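Local coordinates for protein HAT1-interacting factor 1 (Saccharomyces cerevisiae, PDB 4NQ0) that acts as a chaperone for histones H3 and H4 within the nuclear HAT-B acetyltransferase complex, and takes part in chromatin assembly and telomere silencing, at residues A[165-170]-A[295-300]; A[169-173]-A[304-308]; A[239-244]-A[257-261]; A[252-256]-A[289-293]; A[280-284]-A[329-333]. All blocks are in the same frame, centred on the assembly; numbering follows the deposited sequence.

Interaction 1 (A[165-170]-A[295-300]); sequences LALHEL and QVPAKD
L165, L167 and L170 meet V296, P297 and D300 where the returning end of the long loop between helix 61-77 and helix 202-218 lies across the start of a TPR helix. Residues 165-170 belong to that loop; residues 295-300 lead into helix 298-316, with P297 at its N-cap position. V296 is the central apolar group, and its two methyls are used separately. CG1, anti to the backbone N (chi1 -177°), meets L170 CD1 at 3.8 Å, the two side chains meeting at a slant. CG2, beside the backbone N, meets L165 CD2 at 3.8 Å, and here the side chains run almost perpendicular. L167 passes V296 in the opposite direction, with its CD1 4.2 Å from V296 CG2. Its other methyl, CD2, comes end-on to the proline, 4.1 Å from P297 CD. No hydrogen bond joins the two segments, so the evidence for their association is the apolar contact, with 231 Å² buried in all. L165 and L170 both point their CB toward the opposing segment, and L170 is buried, whereas L167 lies on the exposed margin. Around them, L165 also packs on I256 and L260 of helix 252-266, and L170 and V296 both touch L290, so the loop fills a seam between helices 252-266, 273-290 and 298-316. Both segments lie in regions known from experiment to matter for histone binding. At the outer margin, the D300 side chain crosses L167 at about a right angle, with the carboxylate oxygen OD1 3.7 Å from the branching carbon L167 CG.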
# COMPACT_ATOMS: atom_id res chain seq x y z
N LEU A 165 11.95 -3.59 8.40
CA LEU A 165 12.58 -4.53 7.50
C LEU A 165 13.53 -5.44 8.28
O LEU A 165 14.35 -4.97 9.06
CB LEU A 165 13.34 -3.80 6.38
CG LEU A 165 14.13 -4.65 5.37
CD1 LEU A 165 13.22 -5.52 4.49
CD2 LEU A 165 15.01 -3.75 4.51
N ALA A 166 13.36 -6.75 8.10
CA ALA A 166 14.35 -7.73 8.48
C ALA A 166 15.19 -8.02 7.23
O ALA A 166 14.64 -8.21 6.16
CB ALA A 166 13.68 -9.00 8.98
N LEU A 167 16.51 -8.06 7.39
CA LEU A 167 17.42 -8.38 6.29
C LEU A 167 16.98 -9.60 5.48
O LEU A 167 17.05 -9.58 4.25
CB LEU A 167 18.83 -8.61 6.83
CG LEU A 167 19.81 -7.43 6.76
CD1 LEU A 167 19.10 -6.09 6.77
CD2 LEU A 167 20.82 -7.50 7.87
N HIS A 168 16.52 -10.65 6.17
CA HIS A 168 16.14 -11.89 5.51
C HIS A 168 14.96 -11.72 4.57
O HIS A 168 14.79 -12.51 3.64
CB HIS A 168 15.88 -13.02 6.52
CG HIS A 168 14.74 -12.75 7.46
ND1 HIS A 168 14.93 -12.42 8.78
CD2 HIS A 168 13.40 -12.80 7.27
CE1 HIS A 168 13.76 -12.26 9.37
NE2 HIS A 168 12.81 -12.48 8.48
N GLU A 169 14.15 -10.69 4.80
CA GLU A 169 12.99 -10.41 3.94
C GLU A 169 13.35 -10.10 2.48
O GLU A 169 12.55 -10.34 1.57
CB GLU A 169 12.14 -9.28 4.55
CG GLU A 169 11.44 -9.75 5.80
CD GLU A 169 10.73 -8.65 6.58
OE1 GLU A 169 10.83 -7.46 6.22
OE2 GLU A 169 10.07 -9.01 7.58
N LEU A 170 14.54 -9.55 2.27
CA LEU A 170 15.04 -9.26 0.93
C LEU A 170 15.42 -10.52 0.12
O LEU A 170 15.50 -10.47 -1.11
CB LEU A 170 16.26 -8.34 1.02
CG LEU A 170 16.06 -6.94 1.59
CD1 LEU A 170 17.42 -6.27 1.76
CD2 LEU A 170 15.18 -6.09 0.70
N GLN A 295 20.90 1.00 7.00
CA GLN A 295 21.22 -0.19 7.80
C GLN A 295 21.15 -1.54 7.07
O GLN A 295 21.29 -2.59 7.71
CB GLN A 295 20.36 -0.20 9.08
CG GLN A 295 21.13 0.31 10.32
CD GLN A 295 22.03 1.51 10.02
OE1 GLN A 295 21.57 2.53 9.51
NE2 GLN A 295 23.32 1.39 10.34
N VAL A 296 20.94 -1.53 5.76
CA VAL A 296 21.09 -2.75 4.98
C VAL A 296 22.51 -2.76 4.40
O VAL A 296 22.91 -1.80 3.75
CB VAL A 296 20.06 -2.86 3.85
CG1 VAL A 296 20.24 -4.19 3.10
CG2 VAL A 296 18.64 -2.71 4.40
N PRO A 297 23.27 -3.84 4.64
CA PRO A 297 24.61 -3.92 4.07
C PRO A 297 24.58 -3.82 2.55
O PRO A 297 23.63 -4.28 1.93
CB PRO A 297 25.08 -5.32 4.47
CG PRO A 297 24.28 -5.67 5.64
CD PRO A 297 22.95 -5.02 5.45
N ALA A 298 25.63 -3.23 1.98
CA ALA A 298 25.76 -3.07 0.52
C ALA A 298 25.54 -4.37 -0.23
O ALA A 298 24.86 -4.40 -1.26
CB ALA A 298 27.14 -2.52 0.18
N LYS A 299 26.10 -5.45 0.29
CA LYS A 299 25.99 -6.74 -0.38
C LYS A 299 24.52 -7.15 -0.57
O LYS A 299 24.15 -7.60 -1.65
CB LYS A 299 26.74 -7.83 0.38
CG LYS A 299 27.11 -9.01 -0.49
N ASP A 300 23.71 -6.99 0.47
CA ASP A 300 22.28 -7.29 0.39
C ASP A 300 21.56 -6.34 -0.58
O ASP A 300 20.67 -6.77 -1.30
CB ASP A 300 21.62 -7.24 1.78
CG ASP A 300 22.14 -8.33 2.73
OD1 ASP A 300 22.20 -8.08 3.95
OD2 ASP A 300 22.50 -9.44 2.25

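Interaction 2 (A[169-173]-A[304-308]); sequences ELANF and RFKHA
Along helix 298-316, in the predicted third TPR, R304 and H307 receive the loop residues L170 and F173 that return after the acidic insertion. R304 CG lies anti to the backbone N (chi1 -171°), and a bend at chi2 sends the guanidinium to the loop backbone. There NH1 donates to L170 O at 2.9 Å with an N-H...O angle of 152°; the oxygen lies near the guanidinium plane, while the donor stands above the carbonyl plane. Water 1 donates to N172 O and accepts from R304 NH2, each at 2.7 Å. The F173 ring forms an offset stack with the H307 imidazole, centroids 3.9 Å apart and planes at 26°. F173 CE1 sits over the centre of H307 and also over one face of the guanidinium. A leucine in place of R304 would probably leave L170 O and water 1 without their donor and E283 without its charged mate. E283, on helix 273-290 outside both segments, forms a salt bridge with R304 NH2 and a hydrogen bond with H307 NE2, and so probably helps to position both. R304 thus lies where the loop, helix 273-290 and helix 252-266 converge, also touching V286, L290, L260 and L263.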
# COMPACT_ATOMS: atom_id res chain seq x y z
N GLU A 169 14.15 -10.69 4.80
CA GLU A 169 12.99 -10.41 3.94
C GLU A 169 13.35 -10.10 2.48
O GLU A 169 12.55 -10.34 1.57
CB GLU A 169 12.14 -9.28 4.55
CG GLU A 169 11.44 -9.75 5.80
CD GLU A 169 10.73 -8.65 6.58
OE1 GLU A 169 10.83 -7.46 6.22
OE2 GLU A 169 10.07 -9.01 7.58
N LEU A 170 14.54 -9.55 2.27
CA LEU A 170 15.04 -9.26 0.93
C LEU A 170 15.42 -10.52 0.12
O LEU A 170 15.50 -10.47 -1.11
CB LEU A 170 16.26 -8.34 1.02
CG LEU A 170 16.06 -6.94 1.59
CD1 LEU A 170 17.42 -6.27 1.76
CD2 LEU A 170 15.18 -6.09 0.70
N ALA A 171 15.68 -11.63 0.81
CA ALA A 171 16.05 -12.88 0.16
C ALA A 171 14.83 -13.77 -0.08
O ALA A 171 14.97 -14.85 -0.61
CB ALA A 171 17.09 -13.63 0.98
N ASN A 172 13.65 -13.29 0.33
CA ASN A 172 12.40 -14.01 0.12
C ASN A 172 11.65 -13.52 -1.13
O ASN A 172 11.42 -12.32 -1.29
CB ASN A 172 11.49 -13.85 1.35
CG ASN A 172 10.09 -14.36 1.11
OD1 ASN A 172 9.90 -15.43 0.55
ND2 ASN A 172 9.09 -13.58 1.51
N PHE A 173 11.27 -14.46 -2.00
CA PHE A 173 10.46 -14.16 -3.19
C PHE A 173 9.20 -15.01 -3.25
O PHE A 173 8.57 -15.12 -4.30
CB PHE A 173 11.29 -14.38 -4.45
CG PHE A 173 12.60 -13.65 -4.44
CD1 PHE A 173 12.64 -12.28 -4.61
CD2 PHE A 173 13.79 -14.34 -4.25
CE1 PHE A 173 13.85 -11.59 -4.59
CE2 PHE A 173 15.00 -13.66 -4.24
CZ PHE A 173 15.03 -12.28 -4.41
N ARG A 304 19.56 -7.60 -4.25
CA ARG A 304 18.16 -7.26 -4.56
C ARG A 304 18.07 -6.42 -5.83
O ARG A 304 17.18 -6.64 -6.65
CB ARG A 304 17.48 -6.51 -3.40
CG ARG A 304 15.97 -6.33 -3.58
CD ARG A 304 15.23 -7.60 -3.22
NE ARG A 304 13.83 -7.61 -3.69
CZ ARG A 304 12.90 -8.49 -3.31
NH1 ARG A 304 13.16 -9.43 -2.40
NH2 ARG A 304 11.67 -8.41 -3.83
N PHE A 305 18.98 -5.46 -5.98
CA PHE A 305 19.00 -4.66 -7.21
C PHE A 305 19.18 -5.55 -8.45
O PHE A 305 18.49 -5.36 -9.45
CB PHE A 305 20.13 -3.62 -7.18
CG PHE A 305 19.98 -2.56 -6.13
CD1 PHE A 305 18.75 -2.15 -5.68
CD2 PHE A 305 21.11 -1.94 -5.62
CE1 PHE A 305 18.63 -1.19 -4.73
CE2 PHE A 305 21.00 -0.96 -4.66
CZ PHE A 305 19.75 -0.57 -4.21
N LYS A 306 20.10 -6.50 -8.39
CA LYS A 306 20.36 -7.36 -9.54
C LYS A 306 19.19 -8.27 -9.84
O LYS A 306 18.91 -8.58 -11.00
CB LYS A 306 21.63 -8.18 -9.31
CG LYS A 306 22.89 -7.36 -9.45
CD LYS A 306 24.10 -8.12 -8.91
CE LYS A 306 25.38 -7.32 -9.09
NZ LYS A 306 26.50 -7.91 -8.31
N HIS A 307 18.52 -8.72 -8.80
CA HIS A 307 17.30 -9.49 -8.96
C HIS A 307 16.24 -8.67 -9.73
O HIS A 307 15.60 -9.18 -10.64
CB HIS A 307 16.77 -9.90 -7.59
CG HIS A 307 15.34 -10.33 -7.60
ND1 HIS A 307 14.95 -11.61 -7.95
CD2 HIS A 307 14.20 -9.66 -7.31
CE1 HIS A 307 13.63 -11.70 -7.88
NE2 HIS A 307 13.16 -10.53 -7.48
N ALA A 308 16.07 -7.41 -9.35
CA ALA A 308 15.05 -6.56 -9.94
C ALA A 308 15.43 -6.21 -11.38
O ALA A 308 14.58 -6.21 -12.26
CB ALA A 308 14.85 -5.29 -9.08
O HOH W 1 10.20 -10.44 -2.74

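Interaction 3 (A[239-244]-A[257-261]); sequences YILMGD and HHYLK
Y239, H258 and Y259 all carry CG anti to the carbonyl carbon (chi1 -83° at Y239), which turns their rings into the seam between helices 229-248 and 252-266. The short segments run antiparallel at 164°, their axes 7.7 Å apart, as expected for the two helices of one TPR, here the predicted second repeat. K261 CB lies over the centre of the Y239 ring, 3.9 Å from its centroid, a CH-pi contact; bends at chi2, chi3 and chi4 then fold the lysine back along the phenol, whose OH is hydrogen-bonded to D180. Y239 and H258 meet rim to rim, Y239 CD1 lying 3.4 Å from H258 CD2. Over one face of the imidazole sits M242 SD, 4.2 Å from the ring centroid and 10° off its normal. On the far side of the seam, Y259 OH donates to the anti lone pair of D244 OD2 at 2.7 Å, and G243 CA packs off-centre against the Y259 ring. An alanine replacing Y239 would probably open a gap beneath K261 CB and beside H258, and leave D180 without its phenol partner. K261 also forms salt bridges with D180 and E182, and H258 bonds to E182 through NE2 and to E246 through ND1. Y239, H258 and K261 thus meet the loop acids D180 and E182, whose negative charge would be expected to favour a protonated lysine.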
# COMPACT_ATOMS: atom_id res chain seq x y z
N TYR A 239 -0.92 -1.99 0.79
CA TYR A 239 0.46 -2.06 1.27
C TYR A 239 1.37 -1.14 0.45
O TYR A 239 2.25 -0.49 1.02
CB TYR A 239 1.00 -3.51 1.28
CG TYR A 239 0.61 -4.30 2.51
CD1 TYR A 239 0.88 -3.81 3.79
CD2 TYR A 239 0.01 -5.55 2.40
CE1 TYR A 239 0.54 -4.54 4.92
CE2 TYR A 239 -0.34 -6.27 3.53
CZ TYR A 239 -0.08 -5.76 4.78
OH TYR A 239 -0.42 -6.49 5.87
N ILE A 240 1.15 -1.06 -0.86
CA ILE A 240 1.88 -0.11 -1.70
C ILE A 240 1.65 1.33 -1.22
O ILE A 240 2.59 2.11 -1.08
CB ILE A 240 1.51 -0.20 -3.21
CG1 ILE A 240 1.92 -1.56 -3.82
CG2 ILE A 240 2.17 0.93 -4.00
CD1 ILE A 240 3.43 -1.85 -3.81
N LEU A 241 0.39 1.68 -0.95
CA LEU A 241 0.07 3.03 -0.46
C LEU A 241 0.74 3.29 0.89
O LEU A 241 1.31 4.34 1.10
CB LEU A 241 -1.44 3.22 -0.31
CG LEU A 241 -2.10 4.46 -0.92
CD1 LEU A 241 -3.58 4.51 -0.46
CD2 LEU A 241 -1.38 5.78 -0.60
N MET A 242 0.65 2.33 1.80
CA MET A 242 1.34 2.43 3.08
C MET A 242 2.83 2.69 2.86
O MET A 242 3.41 3.58 3.46
CB MET A 242 1.17 1.17 3.91
CG MET A 242 -0.19 1.03 4.54
SD MET A 242 -0.22 -0.47 5.50
CE MET A 242 -1.75 -0.26 6.40
N GLY A 243 3.43 1.93 1.94
CA GLY A 243 4.83 2.11 1.62
C GLY A 243 5.14 3.49 1.09
O GLY A 243 6.09 4.14 1.54
N ASP A 244 4.33 3.96 0.13
CA ASP A 244 4.53 5.28 -0.45
C ASP A 244 4.51 6.35 0.63
O ASP A 244 5.39 7.20 0.68
CB ASP A 244 3.43 5.61 -1.47
CG ASP A 244 3.51 4.76 -2.74
OD1 ASP A 244 2.51 4.76 -3.47
OD2 ASP A 244 4.55 4.11 -3.01
N HIS A 257 9.50 -2.84 3.86
CA HIS A 257 8.78 -3.98 4.41
C HIS A 257 7.37 -4.08 3.84
O HIS A 257 6.89 -5.17 3.51
CB HIS A 257 8.75 -3.90 5.93
CG HIS A 257 7.74 -4.80 6.55
ND1 HIS A 257 7.91 -6.17 6.64
CD2 HIS A 257 6.53 -4.54 7.11
CE1 HIS A 257 6.86 -6.70 7.23
NE2 HIS A 257 6.00 -5.73 7.52
N HIS A 258 6.69 -2.94 3.69
CA HIS A 258 5.33 -2.94 3.13
C HIS A 258 5.29 -3.21 1.64
O HIS A 258 4.41 -3.93 1.16
CB HIS A 258 4.58 -1.67 3.52
CG HIS A 258 4.11 -1.70 4.93
ND1 HIS A 258 4.31 -0.65 5.81
CD2 HIS A 258 3.49 -2.67 5.64
CE1 HIS A 258 3.80 -0.97 6.99
NE2 HIS A 258 3.31 -2.20 6.91
N TYR A 259 6.23 -2.64 0.89
CA TYR A 259 6.36 -2.98 -0.54
C TYR A 259 6.58 -4.49 -0.77
O TYR A 259 6.01 -5.09 -1.69
CB TYR A 259 7.51 -2.21 -1.18
CG TYR A 259 7.33 -0.71 -1.32
CD1 TYR A 259 6.09 -0.15 -1.62
CD2 TYR A 259 8.42 0.14 -1.21
CE1 TYR A 259 5.94 1.24 -1.76
CE2 TYR A 259 8.28 1.51 -1.37
CZ TYR A 259 7.04 2.06 -1.65
OH TYR A 259 6.92 3.42 -1.81
N LEU A 260 7.40 -5.09 0.08
CA LEU A 260 7.60 -6.54 0.05
C LEU A 260 6.35 -7.33 0.41
O LEU A 260 6.16 -8.43 -0.12
CB LEU A 260 8.73 -6.96 0.99
CG LEU A 260 10.15 -6.56 0.56
CD1 LEU A 260 11.08 -6.78 1.73
CD2 LEU A 260 10.62 -7.35 -0.66
N LYS A 261 5.56 -6.82 1.34
CA LYS A 261 4.27 -7.44 1.68
C LYS A 261 3.32 -7.35 0.50
O LYS A 261 2.62 -8.31 0.19
CB LYS A 261 3.63 -6.78 2.91
CG LYS A 261 4.34 -7.07 4.22
CD LYS A 261 3.72 -8.22 5.02
CE LYS A 261 2.35 -7.85 5.56
NZ LYS A 261 2.16 -8.13 7.01

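Interaction 4 (A[252-256]-A[289-293]); sequences FSRAI and ALRWV
F252 and I256, one turn apart on helix 252-266, pack against A289 and L290 of helix 273-290 and W292 and V293 just after them, joining the second predicted TPR to the start of the third. W292 CB stands over the centre of the F252 ring, 3.5 Å from its centroid and 9° off the normal, a CH-pi contact. The indole then leads off to the side: its five-membered ring is inclined at 42° to the phenyl, and W292 CD1 approaches F252 CE1 to 3.6 Å. I256 fills the inner half of the contact. Its CG1, beside the backbone N (chi1 -62°), presses on A289 CB at 3.3 Å, closer than ordinary carbon contact. CD1 continues past that methyl to L290 CD1 at 3.9 Å and to V293 CG1 at 3.8 Å. Further out, other residues back these groups. W292 is backed by its neighbour R291, whose NE forms a salt bridge with D336, and the indole CZ2 lies over the centre of the guanidinium. L290 is packed by F305 and R304 of helix 298-316, while S253 OG bonds to the backbone N of L165. At its end, I256 CD1 comes within 3.5 Å of the backbone carbon L290 CA.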
# COMPACT_ATOMS: atom_id res chain seq x y z
N PHE A 252 12.01 4.61 5.70
CA PHE A 252 12.39 3.75 4.59
C PHE A 252 12.37 2.26 4.91
O PHE A 252 12.02 1.47 4.05
CB PHE A 252 13.75 4.16 4.05
CG PHE A 252 13.75 5.52 3.39
CD1 PHE A 252 13.30 5.67 2.09
CD2 PHE A 252 14.19 6.64 4.08
CE1 PHE A 252 13.28 6.91 1.48
CE2 PHE A 252 14.18 7.89 3.48
CZ PHE A 252 13.72 8.02 2.17
N SER A 253 12.71 1.88 6.14
CA SER A 253 12.70 0.46 6.52
C SER A 253 11.27 -0.08 6.55
O SER A 253 10.99 -1.17 6.05
CB SER A 253 13.40 0.25 7.87
OG SER A 253 13.20 -1.07 8.35
N ARG A 254 10.36 0.70 7.13
CA ARG A 254 8.94 0.33 7.14
C ARG A 254 8.38 0.31 5.73
O ARG A 254 7.62 -0.60 5.37
CB ARG A 254 8.14 1.27 8.05
CG ARG A 254 8.27 0.93 9.55
CD ARG A 254 7.65 1.99 10.48
NE ARG A 254 6.27 2.31 10.12
CZ ARG A 254 5.39 2.93 10.91
NH1 ARG A 254 5.72 3.31 12.15
NH2 ARG A 254 4.16 3.17 10.47
N ALA A 255 8.77 1.30 4.92
CA ALA A 255 8.34 1.35 3.52
C ALA A 255 8.68 0.06 2.80
O ALA A 255 7.80 -0.57 2.21
CB ALA A 255 8.98 2.53 2.78
N ILE A 256 9.96 -0.32 2.85
CA ILE A 256 10.44 -1.47 2.09
C ILE A 256 9.70 -2.72 2.55
O ILE A 256 9.29 -3.54 1.72
CB ILE A 256 11.97 -1.67 2.23
CG1 ILE A 256 12.72 -0.47 1.68
CG2 ILE A 256 12.40 -2.90 1.45
CD1 ILE A 256 14.20 -0.38 2.12
N ALA A 289 13.29 2.51 -2.47
CA ALA A 289 13.37 2.76 -1.04
C ALA A 289 14.69 2.24 -0.47
O ALA A 289 15.32 2.90 0.34
CB ALA A 289 12.20 2.12 -0.32
N LEU A 290 15.11 1.06 -0.94
CA LEU A 290 16.34 0.42 -0.51
C LEU A 290 17.59 1.27 -0.69
O LEU A 290 18.52 1.16 0.10
CB LEU A 290 16.52 -0.91 -1.27
CG LEU A 290 17.45 -2.00 -0.76
CD1 LEU A 290 17.30 -2.25 0.73
CD2 LEU A 290 17.17 -3.29 -1.55
N ARG A 291 17.61 2.14 -1.70
CA ARG A 291 18.79 3.00 -1.87
C ARG A 291 19.00 3.97 -0.70
O ARG A 291 20.12 4.36 -0.42
CB ARG A 291 18.78 3.73 -3.21
CG ARG A 291 17.68 4.73 -3.38
CD ARG A 291 17.34 4.94 -4.86
NE ARG A 291 18.25 5.91 -5.47
CZ ARG A 291 17.90 7.10 -5.97
NH1 ARG A 291 16.63 7.49 -5.98
NH2 ARG A 291 18.83 7.89 -6.48
N TRP A 292 17.93 4.31 0.02
CA TRP A 292 18.00 5.27 1.11
C TRP A 292 18.16 4.66 2.51
O TRP A 292 18.37 5.39 3.48
CB TRP A 292 16.77 6.18 1.08
CG TRP A 292 16.61 6.80 -0.26
CD1 TRP A 292 15.62 6.56 -1.17
CD2 TRP A 292 17.51 7.74 -0.87
NE1 TRP A 292 15.84 7.31 -2.31
CE2 TRP A 292 16.99 8.03 -2.15
CE3 TRP A 292 18.70 8.36 -0.45
CZ2 TRP A 292 17.62 8.93 -3.02
CZ3 TRP A 292 19.32 9.25 -1.32
CH2 TRP A 292 18.78 9.53 -2.59
N VAL A 293 18.05 3.34 2.62
CA VAL A 293 18.11 2.71 3.93
C VAL A 293 19.58 2.45 4.29
O VAL A 293 20.28 1.73 3.58
CB VAL A 293 17.24 1.43 3.98
CG1 VAL A 293 17.82 0.34 3.11
CG2 VAL A 293 17.07 0.95 5.42

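Interaction 5 (A[280-284]-A[329-333]); sequences IQAEF and RLAQI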
# COMPACT_ATOMS: atom_id res chain seq x y z
N ILE A 280 5.97 -5.97 -11.00
CA ILE A 280 7.13 -5.21 -11.47
C ILE A 280 7.22 -3.88 -10.75
O ILE A 280 8.30 -3.48 -10.31
CB ILE A 280 7.06 -4.93 -13.00
CG1 ILE A 280 7.13 -6.24 -13.82
CG2 ILE A 280 8.19 -4.00 -13.43
CD1 ILE A 280 8.39 -7.01 -13.62
N GLN A 281 6.10 -3.19 -10.62
CA GLN A 281 6.05 -1.93 -9.88
C GLN A 281 6.54 -2.08 -8.43
O GLN A 281 7.33 -1.27 -7.96
CB GLN A 281 4.63 -1.37 -9.90
CG GLN A 281 4.46 -0.14 -9.03
CD GLN A 281 3.07 0.43 -9.06
OE1 GLN A 281 2.07 -0.30 -9.01
NE2 GLN A 281 2.98 1.75 -9.11
N ALA A 282 6.07 -3.11 -7.74
CA ALA A 282 6.45 -3.37 -6.35
C ALA A 282 7.95 -3.70 -6.20
O ALA A 282 8.62 -3.23 -5.27
CB ALA A 282 5.61 -4.50 -5.77
N GLU A 283 8.48 -4.51 -7.12
CA GLU A 283 9.92 -4.79 -7.15
C GLU A 283 10.73 -3.52 -7.29
O GLU A 283 11.72 -3.36 -6.60
CB GLU A 283 10.29 -5.73 -8.29
CG GLU A 283 9.69 -7.13 -8.19
CD GLU A 283 10.50 -8.08 -7.32
OE1 GLU A 283 11.39 -7.62 -6.57
OE2 GLU A 283 10.22 -9.31 -7.40
N PHE A 284 10.30 -2.61 -8.16
CA PHE A 284 11.05 -1.36 -8.35
C PHE A 284 10.96 -0.47 -7.12
O PHE A 284 11.96 0.16 -6.72
CB PHE A 284 10.56 -0.60 -9.59
CG PHE A 284 11.13 0.80 -9.69
CD1 PHE A 284 12.44 1.00 -10.08
CD2 PHE A 284 10.35 1.90 -9.37
CE1 PHE A 284 12.98 2.28 -10.15
CE2 PHE A 284 10.87 3.19 -9.45
CZ PHE A 284 12.19 3.38 -9.83
N ARG A 329 12.71 2.90 -15.18
CA ARG A 329 12.93 2.10 -13.96
C ARG A 329 14.24 1.31 -14.00
O ARG A 329 15.02 1.29 -13.04
CB ARG A 329 11.77 1.13 -13.73
CG ARG A 329 10.47 1.79 -13.29
CD ARG A 329 9.35 0.76 -13.26
NE ARG A 329 8.09 1.33 -12.79
CZ ARG A 329 6.91 0.70 -12.85
NH1 ARG A 329 6.81 -0.52 -13.36
NH2 ARG A 329 5.82 1.31 -12.39
N LEU A 330 14.48 0.68 -15.14
CA LEU A 330 15.66 -0.13 -15.36
C LEU A 330 16.93 0.72 -15.26
O LEU A 330 17.90 0.33 -14.60
CB LEU A 330 15.56 -0.81 -16.72
CG LEU A 330 16.47 -1.98 -17.07
CD1 LEU A 330 16.51 -3.05 -15.96
CD2 LEU A 330 15.97 -2.57 -18.40
N ALA A 331 16.91 1.89 -15.90
CA ALA A 331 17.99 2.86 -15.80
C ALA A 331 18.27 3.29 -14.36
O ALA A 331 19.42 3.39 -13.95
CB ALA A 331 17.68 4.09 -16.65
N GLN A 332 17.21 3.53 -13.59
CA GLN A 332 17.35 3.89 -12.18
C GLN A 332 17.97 2.76 -11.36
O GLN A 332 18.81 3.00 -10.49
CB GLN A 332 15.99 4.26 -11.58
CG GLN A 332 16.06 4.67 -10.12
CD GLN A 332 16.84 5.97 -9.93
OE1 GLN A 332 17.94 5.98 -9.37
NE2 GLN A 332 16.28 7.07 -10.42
N ILE A 333 17.54 1.54 -11.62
CA ILE A 333 18.10 0.38 -10.92
C ILE A 333 19.59 0.26 -11.18
O ILE A 333 20.35 -0.05 -10.28
CB ILE A 333 17.36 -0.92 -11.28
CG1 ILE A 333 15.93 -0.88 -10.72
CG2 ILE A 333 18.04 -2.14 -10.69
CD1 ILE A 333 14.97 -1.78 -11.47
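The short segments 280-284 and 329-333 run in nearly the same direction, inclined at 26° with axes 11.5 Å apart, a spacing too wide for backbone contact, so long side chains span it. F284 and R329 do most of this work. F284 projects its ring toward the second helix, with CG anti to the backbone N (chi1 170°), and the extended R329 chain runs obliquely over one face. R329 CG lies above the ring centre, 3.7 Å from the centroid and 9° off its normal, a CH-pi contact. Beyond the ring, the guanidinium reaches the first helix: Q281 CA lies over one of its faces, Q281 CB is 3.8 Å from R329 NH2, and I280 CG2 is 3.7 Å from R329 NH1. At the phenyl rim, Q332 CB approaches F284 CE1 at 3.9 Å and I333 CD1 approaches F284 CD1 at 4.0 Å. No hydrogen bond crosses between the segments; R329 NH1 has a weak one to Q326 of its own helix. Helix 298-316 lies between these two helices in sequence and touches both, with L312 packing on I280 and I333. Such near-parallel packing of a helix on the next-but-one helix is typical of the TPR superhelix.

In the fold
The five contacts follow the consecutive helices 229-248, 252-266, 273-290, 298-316 and 323-344. Interaction 3 pairs the first two and lies about 4 Å from the chain centre; interaction 4 joins the second to the third, and interaction 5 the third to the fifth. Interactions 1 and 2, centres about 9 Å apart, share E169 and L170 and attach the returning loop to helix 298-316. Interactions 3 and 4 are nested inside the loops these close, whereas interaction 5 alternates with 1 and 2. E169 bonds to H257 of interaction 3, and E283 of interaction 5 pairs with R304 of interaction 2. The insertion's end is bound into the helical array, placing two histone-interacting regions side by side.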